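Local coordinates for acyl-CoA synthetase (AMP-forming)/AMP-acid ligase II-like protein (Dyadobacter fermentans, PDB 4GS5), which probably activates carboxylic acids with ATP as acyl adenylates and couples them to coenzyme A, at residues V185-L190 with V203-I208; K152-G157 with Y176-M181; R59-A64 with V224-T229. One frame throughout, in Å; residues are numbered along the deposited sequence.

Contact 1 of 3, residues V185-L190 with V203-I208; sequences VSHVAL and VFLPGI. With EDO (1,2-ethanediol), chain X.
Three backbone hydrogen bonds join V185-L190 to V203-I208. L190 and V203 form an antiparallel hydrogen-bonded pair. L190 N gives its proton to V203 O at 3.0 Å, and V203 N returns one to L190 O at 2.8 Å. A189 and F204 are the adjoining non-hydrogen-bonded pair, with A189 CA 3.3 Å from V203 O in a CA-H...O contact. Beyond F204 the ladder gains a third bond, L205 N to V188 O, 2.9 Å long and nearly straight at 166°. The chain bends at V188. V188 and A189 both face Y179 of the next strand, a classic beta bulge.

The apolar contacts centre on L205. Its CG lies anti to the carbonyl carbon, and its two methyls part. CD1 rests over one face of the H187 ring, 3.6 Å from the ring centroid, a CH-pi contact set toward the rim. CD2 meets L190 CD1 at 3.8 Å. An alanine here would remove CG and both methyls, and would probably leave the H187 face and L190 less well packed. I208 crosses V188 at about a right angle, its CD1 3.9 Å from V188 CG1. A189 CB touches the F204 ring, which stacks on Y210.

The H187 imidazole has its main polar partner in T69, through NE2. A 1,2-ethanediol molecule, probably from the crystallisation liquor, hydrogen-bonds to P206 O through O2.

Main-chain bonds therefore set the hairpin register, while L205 covers one face of the T69-bonded H187 ring.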
loop_
_atom_site.group_PDB
_atom_site.type_symbol
_atom_site.label_atom_id
_atom_site.label_comp_id
_atom_site.label_asym_id
_atom_site.label_seq_id
_atom_site.Cartn_x
_atom_site.Cartn_y
_atom_site.Cartn_z
ATOM N N VAL A 185 2.233 -0.388 13.113
ATOM C CA VAL A 185 1.862 0.957 13.550
ATOM C C VAL A 185 1.699 1.896 12.362
ATOM O O VAL A 185 0.588 2.354 12.065
ATOM C CB VAL A 185 2.866 1.554 14.556
ATOM C CG1 VAL A 185 2.314 2.853 15.133
ATOM C CG2 VAL A 185 3.151 0.563 15.659
ATOM N N SER A 186 2.814 2.164 11.689
ATOM C CA SER A 186 2.850 3.019 10.512
ATOM C C SER A 186 3.751 2.371 9.446
ATOM O O SER A 186 3.737 1.152 9.245
ATOM C CB SER A 186 3.395 4.402 10.897
ATOM O OG SER A 186 2.981 5.408 9.989
ATOM N N HIS A 187 4.562 3.179 8.782
ATOM C CA HIS A 187 5.355 2.676 7.669
ATOM C C HIS A 187 6.555 1.810 8.113
ATOM O O HIS A 187 7.082 1.979 9.223
ATOM C CB HIS A 187 5.784 3.849 6.762
ATOM C CG HIS A 187 6.541 4.937 7.472
ATOM N ND1 HIS A 187 6.822 6.152 6.889
ATOM C CD2 HIS A 187 7.092 4.979 8.710
ATOM C CE1 HIS A 187 7.521 6.896 7.731
ATOM N NE2 HIS A 187 7.690 6.210 8.845
ATOM N N VAL A 188 6.963 0.866 7.259
ATOM C CA VAL A 188 8.203 0.113 7.457
ATOM C C VAL A 188 9.140 0.304 6.266
ATOM O O VAL A 188 10.289 -0.166 6.280
ATOM C CB VAL A 188 7.949 -1.394 7.655
ATOM C CG1 VAL A 188 7.061 -1.619 8.865
ATOM C CG2 VAL A 188 7.335 -2.025 6.387
ATOM N N ALA A 189 8.650 0.998 5.239
ATOM C CA ALA A 189 9.454 1.249 4.038
ATOM C C ALA A 189 8.938 2.461 3.268
ATOM O O ALA A 189 7.791 2.845 3.436
ATOM C CB ALA A 189 9.490 0.008 3.132
ATOM N N LEU A 190 9.796 3.056 2.431
ATOM C CA LEU A 190 9.441 4.270 1.694
ATOM C C LEU A 190 9.852 4.205 0.220
ATOM O O LEU A 190 10.977 3.813 -0.096
ATOM C CB LEU A 190 10.105 5.506 2.316
ATOM C CG LEU A 190 9.792 5.925 3.740
ATOM C CD1 LEU A 190 10.743 7.053 4.170
ATOM C CD2 LEU A 190 8.334 6.378 3.846
ATOM N N VAL A 203 12.181 1.239 0.010
ATOM C CA VAL A 203 13.402 1.052 0.782
ATOM C C VAL A 203 13.075 0.923 2.271
ATOM O O VAL A 203 12.453 1.807 2.860
ATOM C CB VAL A 203 14.383 2.207 0.550
ATOM C CG1 VAL A 203 15.674 2.015 1.354
ATOM C CG2 VAL A 203 14.701 2.346 -0.957
ATOM N N PHE A 204 13.482 -0.191 2.870
ATOM C CA PHE A 204 13.205 -0.468 4.283
ATOM C C PHE A 204 13.751 0.604 5.225
ATOM O O PHE A 204 14.910 1.002 5.128
ATOM C CB PHE A 204 13.778 -1.837 4.680
ATOM C CG PHE A 204 13.019 -3.005 4.098
ATOM C CD1 PHE A 204 11.715 -3.291 4.523
ATOM C CD2 PHE A 204 13.594 -3.798 3.106
ATOM C CE1 PHE A 204 11.005 -4.358 3.981
ATOM C CE2 PHE A 204 12.894 -4.872 2.546
ATOM C CZ PHE A 204 11.605 -5.164 2.986
ATOM N N LEU A 205 12.904 1.066 6.140
ATOM C CA LEU A 205 13.325 1.985 7.190
ATOM C C LEU A 205 14.327 1.303 8.125
ATOM O O LEU A 205 14.310 0.084 8.279
ATOM C CB LEU A 205 12.106 2.454 7.988
ATOM C CG LEU A 205 11.143 3.370 7.237
ATOM C CD1 LEU A 205 9.826 3.509 7.996
ATOM C CD2 LEU A 205 11.780 4.720 7.010
ATOM N N PRO A 206 15.199 2.091 8.766
ATOM C CA PRO A 206 16.210 1.481 9.638
ATOM C C PRO A 206 15.543 0.815 10.846
ATOM O O PRO A 206 14.550 1.331 11.359
ATOM C CB PRO A 206 17.048 2.682 10.090
ATOM C CG PRO A 206 16.072 3.848 10.057
ATOM C CD PRO A 206 15.134 3.561 8.910
ATOM N N GLY A 207 16.073 -0.318 11.278
ATOM C CA GLY A 207 15.537 -1.009 12.436
ATOM C C GLY A 207 14.515 -2.064 12.077
ATOM O O GLY A 207 14.082 -2.833 12.932
ATOM N N ILE A 208 14.128 -2.104 10.809
ATOM C CA ILE A 208 13.235 -3.138 10.317
ATOM C C ILE A 208 14.038 -4.360 9.871
ATOM O O ILE A 208 14.966 -4.238 9.075
ATOM C CB ILE A 208 12.405 -2.630 9.119
ATOM C CG1 ILE A 208 11.553 -1.425 9.517
ATOM C CG2 ILE A 208 11.522 -3.732 8.568
ATOM C CD1 ILE A 208 10.545 -1.715 10.655
HETATM C C1 EDO X . 16.430 4.596 13.855
HETATM O O1 EDO X . 16.324 6.009 14.039
HETATM C C2 EDO X . 15.035 3.998 13.949
HETATM O O2 EDO X . 15.086 2.573 13.784
#

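Contact 2 of 3, residues K152-G157 with Y176-M181; sequences KVLLGG and YQSYGM
The parallel strands at K152-G157 and Y176-M181 share three backbone hydrogen bonds. Y176 N donates to V153 O at 2.9 Å, almost along the C=O axis. Y176 O accepts from L155 N at 2.8 Å. L155 O then takes S178 N at 2.9 Å, again nearly on axis. L155 O also has Q177 CA close by in a CA-H...O contact.

The Q177 side chain extends the pairing past the strand end. Its CG is anti to the backbone N, and the extended chain carries the amide toward G156. NE2 donates to G156 O at 3.1 Å with the acceptor close to the amide plane, although NE2 itself sits above the G156 carbonyl plane. NE2 also bonds A158 O, and OE1 accepts from V160 N, so both ends of the amide are bonded to the chain that follows G157.

K152 NZ has a protein partner in L73 O. A water also accepts from NZ at 2.8 Å and is hydrogen-bonded to Y176 OH at 2.9 Å. S178 OG and H187 ND1 share a weak hydrogen bond. L154 CD1 packs on the same hydroxyl at 3.3 Å and on Y176 CB at 3.9 Å. Y179 points away from the first strand, and its OH bonds D234.

The two strands belong to a beta-alpha-beta crossover through helix 162-169. G156-G157 begin a GGA motif and Y179-M181 (M181 being selenomethionine) begin a YGMTE motif, as in adenylate-forming enzymes. In relatives these motifs border the nucleotide pocket, consistent with a similar site here.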
loop_
_atom_site.group_PDB
_atom_site.type_symbol
_atom_site.label_atom_id
_atom_site.label_comp_id
_atom_site.label_asym_id
_atom_site.label_seq_id
_atom_site.Cartn_x
_atom_site.Cartn_y
_atom_site.Cartn_z
ATOM N N LYS A 152 8.322 18.967 2.099
ATOM C CA LYS A 152 8.557 17.588 1.676
ATOM C C LYS A 152 7.351 16.750 2.081
ATOM O O LYS A 152 6.825 16.915 3.183
ATOM C CB LYS A 152 9.907 17.073 2.210
ATOM C CG LYS A 152 9.898 15.921 3.160
ATOM C CD LYS A 152 11.305 15.259 3.307
ATOM C CE LYS A 152 12.456 16.226 3.179
ATOM N NZ LYS A 152 13.730 15.580 3.671
ATOM N N VAL A 153 6.872 15.911 1.168
ATOM C CA VAL A 153 5.577 15.257 1.350
ATOM C C VAL A 153 5.703 13.744 1.500
ATOM O O VAL A 153 6.353 13.068 0.679
ATOM C CB VAL A 153 4.658 15.537 0.147
ATOM C CG1 VAL A 153 3.333 14.803 0.309
ATOM C CG2 VAL A 153 4.429 17.029 -0.018
ATOM N N LEU A 154 5.107 13.212 2.560
ATOM C CA LEU A 154 4.961 11.771 2.693
ATOM C C LEU A 154 3.506 11.382 2.422
ATOM O O LEU A 154 2.586 11.848 3.112
ATOM C CB LEU A 154 5.389 11.317 4.085
ATOM C CG LEU A 154 5.196 9.823 4.330
ATOM C CD1 LEU A 154 6.102 9.017 3.437
ATOM C CD2 LEU A 154 5.439 9.481 5.779
ATOM N N LEU A 155 3.298 10.556 1.396
ATOM C CA LEU A 155 1.965 10.093 1.059
ATOM C C LEU A 155 1.663 8.737 1.681
ATOM O O LEU A 155 2.514 7.858 1.676
ATOM C CB LEU A 155 1.807 10.007 -0.471
ATOM C CG LEU A 155 1.912 11.333 -1.240
ATOM C CD1 LEU A 155 1.802 11.117 -2.745
ATOM C CD2 LEU A 155 0.829 12.309 -0.761
ATOM N N GLY A 156 0.450 8.583 2.223
ATOM C CA GLY A 156 -0.058 7.291 2.668
ATOM C C GLY A 156 -1.042 6.715 1.646
ATOM O O GLY A 156 -0.886 6.968 0.447
ATOM N N GLY A 157 -2.022 5.925 2.092
ATOM C CA GLY A 157 -3.066 5.399 1.200
ATOM C C GLY A 157 -2.561 4.533 0.034
ATOM O O GLY A 157 -1.414 4.080 0.050
ATOM N N TYR A 176 7.470 11.196 -1.190
ATOM C CA TYR A 176 7.670 9.785 -0.893
ATOM C C TYR A 176 6.322 9.155 -0.669
ATOM O O TYR A 176 5.353 9.870 -0.411
ATOM C CB TYR A 176 8.499 9.615 0.384
ATOM C CG TYR A 176 9.854 10.248 0.305
ATOM C CD1 TYR A 176 10.952 9.536 -0.175
ATOM C CD2 TYR A 176 10.044 11.563 0.709
ATOM C CE1 TYR A 176 12.205 10.125 -0.248
ATOM C CE2 TYR A 176 11.280 12.153 0.641
ATOM C CZ TYR A 176 12.357 11.437 0.169
ATOM O OH TYR A 176 13.585 12.046 0.106
ATOM N N GLN A 177 6.251 7.830 -0.780
ATOM C CA GLN A 177 5.039 7.103 -0.421
ATOM C C GLN A 177 5.386 5.965 0.534
ATOM O O GLN A 177 6.387 5.278 0.340
ATOM C CB GLN A 177 4.279 6.576 -1.658
ATOM C CG GLN A 177 2.911 5.953 -1.280
ATOM C CD GLN A 177 1.921 5.913 -2.433
ATOM O OE1 GLN A 177 2.308 5.809 -3.589
ATOM N NE2 GLN A 177 0.632 6.023 -2.113
ATOM N N SER A 178 4.569 5.793 1.570
ATOM C CA SER A 178 4.797 4.778 2.604
ATOM C C SER A 178 4.336 3.393 2.173
ATOM O O SER A 178 3.369 3.251 1.414
ATOM C CB SER A 178 3.988 5.126 3.859
ATOM O OG SER A 178 4.416 6.356 4.405
ATOM N N TYR A 179 5.017 2.375 2.676
ATOM C CA TYR A 179 4.455 1.029 2.717
ATOM C C TYR A 179 4.363 0.651 4.189
ATOM O O TYR A 179 5.347 0.762 4.914
ATOM C CB TYR A 179 5.356 0.031 1.984
ATOM C CG TYR A 179 4.930 -1.423 2.151
ATOM C CD1 TYR A 179 4.028 -2.008 1.275
ATOM C CD2 TYR A 179 5.463 -2.215 3.173
ATOM C CE1 TYR A 179 3.650 -3.352 1.415
ATOM C CE2 TYR A 179 5.096 -3.546 3.321
ATOM C CZ TYR A 179 4.195 -4.110 2.439
ATOM O OH TYR A 179 3.836 -5.433 2.585
ATOM N N GLY A 180 3.184 0.240 4.639
ATOM C CA GLY A 180 3.005 -0.125 6.032
ATOM C C GLY A 180 1.639 -0.734 6.259
ATOM O O GLY A 180 0.894 -0.994 5.308
HETATM N N MSE A 181 1.324 -0.995 7.524
HETATM C CA MSE A 181 0.035 -1.545 7.897
HETATM C C MSE A 181 -0.181 -1.230 9.386
HETATM O O MSE A 181 0.761 -0.851 10.082
HETATM C CB MSE A 181 0.054 -3.047 7.670
HETATM C CG MSE A 181 1.084 -3.763 8.540
HETATM SE SE MSE A 181 2.102 -5.156 7.602
HETATM C CE MSE A 181 2.899 -4.085 6.183
HETATM O O HOH W 1 14.408 13.084 2.652
#

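Contact 3 of 3, residues R59-A64 with V224-T229; sequences RAQLAA and VTNGQT
Q61, V224 and N226 carry most of the contact between the start of helix 59-72 and the loop V224-T229. Q61 is on the first turn of the helix. Its CG is anti to the carbonyl carbon (chi1 -83°), and the chain runs out extended toward the loop. NE2 donates to V224 O at 2.9 Å, in a bond that is nearly straight at 172°. V224 O lies close to the plane of the Q61 amide. The other end of that amide, OE1, accepts from the backbone N of T58, so both ends are held.

V224 also meets the helix with its side chain. Its CG1 comes 3.9 Å from A64 CB, one turn further along, and 3.8 Å from Q61 O. V224 also packs against I208 of the segment V203-I208.

N226 crosses Q61 at about a right angle, with the two amide planes 68° apart. Its OD1 presses on Q61 CG at 2.9 Å, a tight contact. N226 occupies a type I' turn from T225 to Q228, closed by Q228 N donating to T225 O at 3.2 Å. N226 and G227, its two central residues, both have positive phi.

One side-chain amide thus links the helix start to a main-chain carbonyl of the loop. The contact pairs this one straight bond, from Q61 NE2 to V224 O, with apolar packing of V224 on A64.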
loop_
_atom_site.group_PDB
_atom_site.type_symbol
_atom_site.label_atom_id
_atom_site.label_comp_id
_atom_site.label_asym_id
_atom_site.label_seq_id
_atom_site.Cartn_x
_atom_site.Cartn_y
_atom_site.Cartn_z
ATOM N N ARG A 59 3.676 2.363 24.050
ATOM C CA ARG A 59 4.503 3.559 23.943
ATOM C C ARG A 59 5.771 3.262 23.133
ATOM O O ARG A 59 6.175 4.042 22.256
ATOM C CB ARG A 59 4.888 4.067 25.337
ATOM C CG ARG A 59 5.612 5.384 25.292
ATOM C CD ARG A 59 6.254 5.763 26.618
ATOM N NE ARG A 59 6.666 7.163 26.566
ATOM C CZ ARG A 59 5.849 8.186 26.801
ATOM N NH1 ARG A 59 4.582 7.966 27.146
ATOM N NH2 ARG A 59 6.301 9.429 26.709
ATOM N N ALA A 60 6.385 2.119 23.418
ATOM C CA ALA A 60 7.630 1.737 22.766
ATOM C C ALA A 60 7.471 1.650 21.245
ATOM O O ALA A 60 8.374 2.051 20.480
ATOM C CB ALA A 60 8.143 0.412 23.343
ATOM N N GLN A 61 6.324 1.120 20.821
ATOM C CA GLN A 61 5.975 0.992 19.402
ATOM C C GLN A 61 5.937 2.347 18.720
ATOM O O GLN A 61 6.535 2.550 17.667
ATOM C CB GLN A 61 4.578 0.376 19.262
ATOM C CG GLN A 61 4.536 -1.120 19.340
ATOM C CD GLN A 61 3.159 -1.671 19.041
ATOM O OE1 GLN A 61 2.290 -1.684 19.902
ATOM N NE2 GLN A 61 2.956 -2.132 17.815
ATOM N N LEU A 62 5.165 3.253 19.305
ATOM C CA LEU A 62 5.002 4.593 18.767
ATOM C C LEU A 62 6.335 5.336 18.712
ATOM O O LEU A 62 6.636 6.011 17.725
ATOM C CB LEU A 62 3.983 5.375 19.610
ATOM C CG LEU A 62 2.568 4.772 19.589
ATOM C CD1 LEU A 62 1.641 5.436 20.595
ATOM C CD2 LEU A 62 1.970 4.826 18.185
ATOM N N ALA A 63 7.126 5.219 19.777
ATOM C CA ALA A 63 8.411 5.904 19.848
ATOM C C ALA A 63 9.387 5.383 18.781
ATOM O O ALA A 63 10.134 6.152 18.184
ATOM C CB ALA A 63 9.024 5.772 21.254
ATOM N N ALA A 64 9.387 4.072 18.573
ATOM C CA ALA A 64 10.254 3.452 17.585
ATOM C C ALA A 64 9.878 3.935 16.192
ATOM O O ALA A 64 10.740 4.274 15.391
ATOM C CB ALA A 64 10.154 1.940 17.663
ATOM N N VAL A 224 8.836 -1.702 16.171
ATOM C CA VAL A 224 7.460 -1.292 15.853
ATOM C C VAL A 224 6.447 -2.434 15.911
ATOM O O VAL A 224 5.247 -2.191 16.026
ATOM C CB VAL A 224 7.317 -0.532 14.505
ATOM C CG1 VAL A 224 7.991 0.833 14.579
ATOM C CG2 VAL A 224 7.825 -1.364 13.327
ATOM N N THR A 225 6.922 -3.674 15.843
ATOM C CA THR A 225 6.043 -4.837 15.990
ATOM C C THR A 225 6.190 -5.577 17.323
ATOM O O THR A 225 5.719 -6.709 17.467
ATOM C CB THR A 225 6.241 -5.858 14.843
ATOM O OG1 THR A 225 7.564 -6.419 14.907
ATOM C CG2 THR A 225 6.018 -5.202 13.485
ATOM N N ASN A 226 6.835 -4.943 18.299
ATOM C CA ASN A 226 7.131 -5.601 19.565
ATOM C C ASN A 226 7.971 -6.857 19.340
ATOM O O ASN A 226 7.849 -7.851 20.062
ATOM C CB ASN A 226 5.835 -5.922 20.321
ATOM C CG ASN A 226 4.852 -4.758 20.304
ATOM O OD1 ASN A 226 5.206 -3.629 20.649
ATOM N ND2 ASN A 226 3.619 -5.025 19.875
ATOM N N GLY A 227 8.818 -6.793 18.316
ATOM C CA GLY A 227 9.753 -7.859 18.004
ATOM C C GLY A 227 9.121 -9.104 17.409
ATOM O O GLY A 227 9.814 -10.080 17.132
ATOM N N GLN A 228 7.807 -9.078 17.217
ATOM C CA GLN A 228 7.112 -10.208 16.621
ATOM C C GLN A 228 7.088 -10.044 15.108
ATOM O O GLN A 228 6.866 -8.944 14.596
ATOM C CB GLN A 228 5.690 -10.320 17.162
ATOM C CG GLN A 228 5.585 -10.991 18.518
ATOM C CD GLN A 228 4.217 -11.603 18.727
ATOM O OE1 GLN A 228 3.270 -11.288 18.003
ATOM N NE2 GLN A 228 4.105 -12.488 19.712
ATOM N N THR A 229 7.327 -11.125 14.380
ATOM C CA THR A 229 7.371 -10.995 12.931
ATOM C C THR A 229 5.954 -11.013 12.365
ATOM O O THR A 229 5.102 -11.787 12.803
ATOM C CB THR A 229 8.260 -12.061 12.257
ATOM O OG1 THR A 229 7.500 -13.249 12.036
ATOM C CG2 THR A 229 9.468 -12.380 13.129
#

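Overall arrangement
Contacts 1 and 2 share a sheet. Strand 175-180 of contact 2 lies between strands 153-155 and 187-192, and 187-192 pairs with 202-204 in contact 1. Their centres are about 10 Å apart, and V188 N probably hydrogen-bonds to Y179 O. L190 packs on L154. Along the chain contact 2 closes before contact 1 opens. Both are nested within the long loop closed by contact 3. Contact 3 touches contact 1, about 12 Å away between centres, through V185 and I208, but not contact 2, whose centre is about 19 Å away. Contact 1 thus ties the strands bearing the GGA and YGMTE motifs, probably near the nucleotide site, to helix 59-72 and the 224-229 loop.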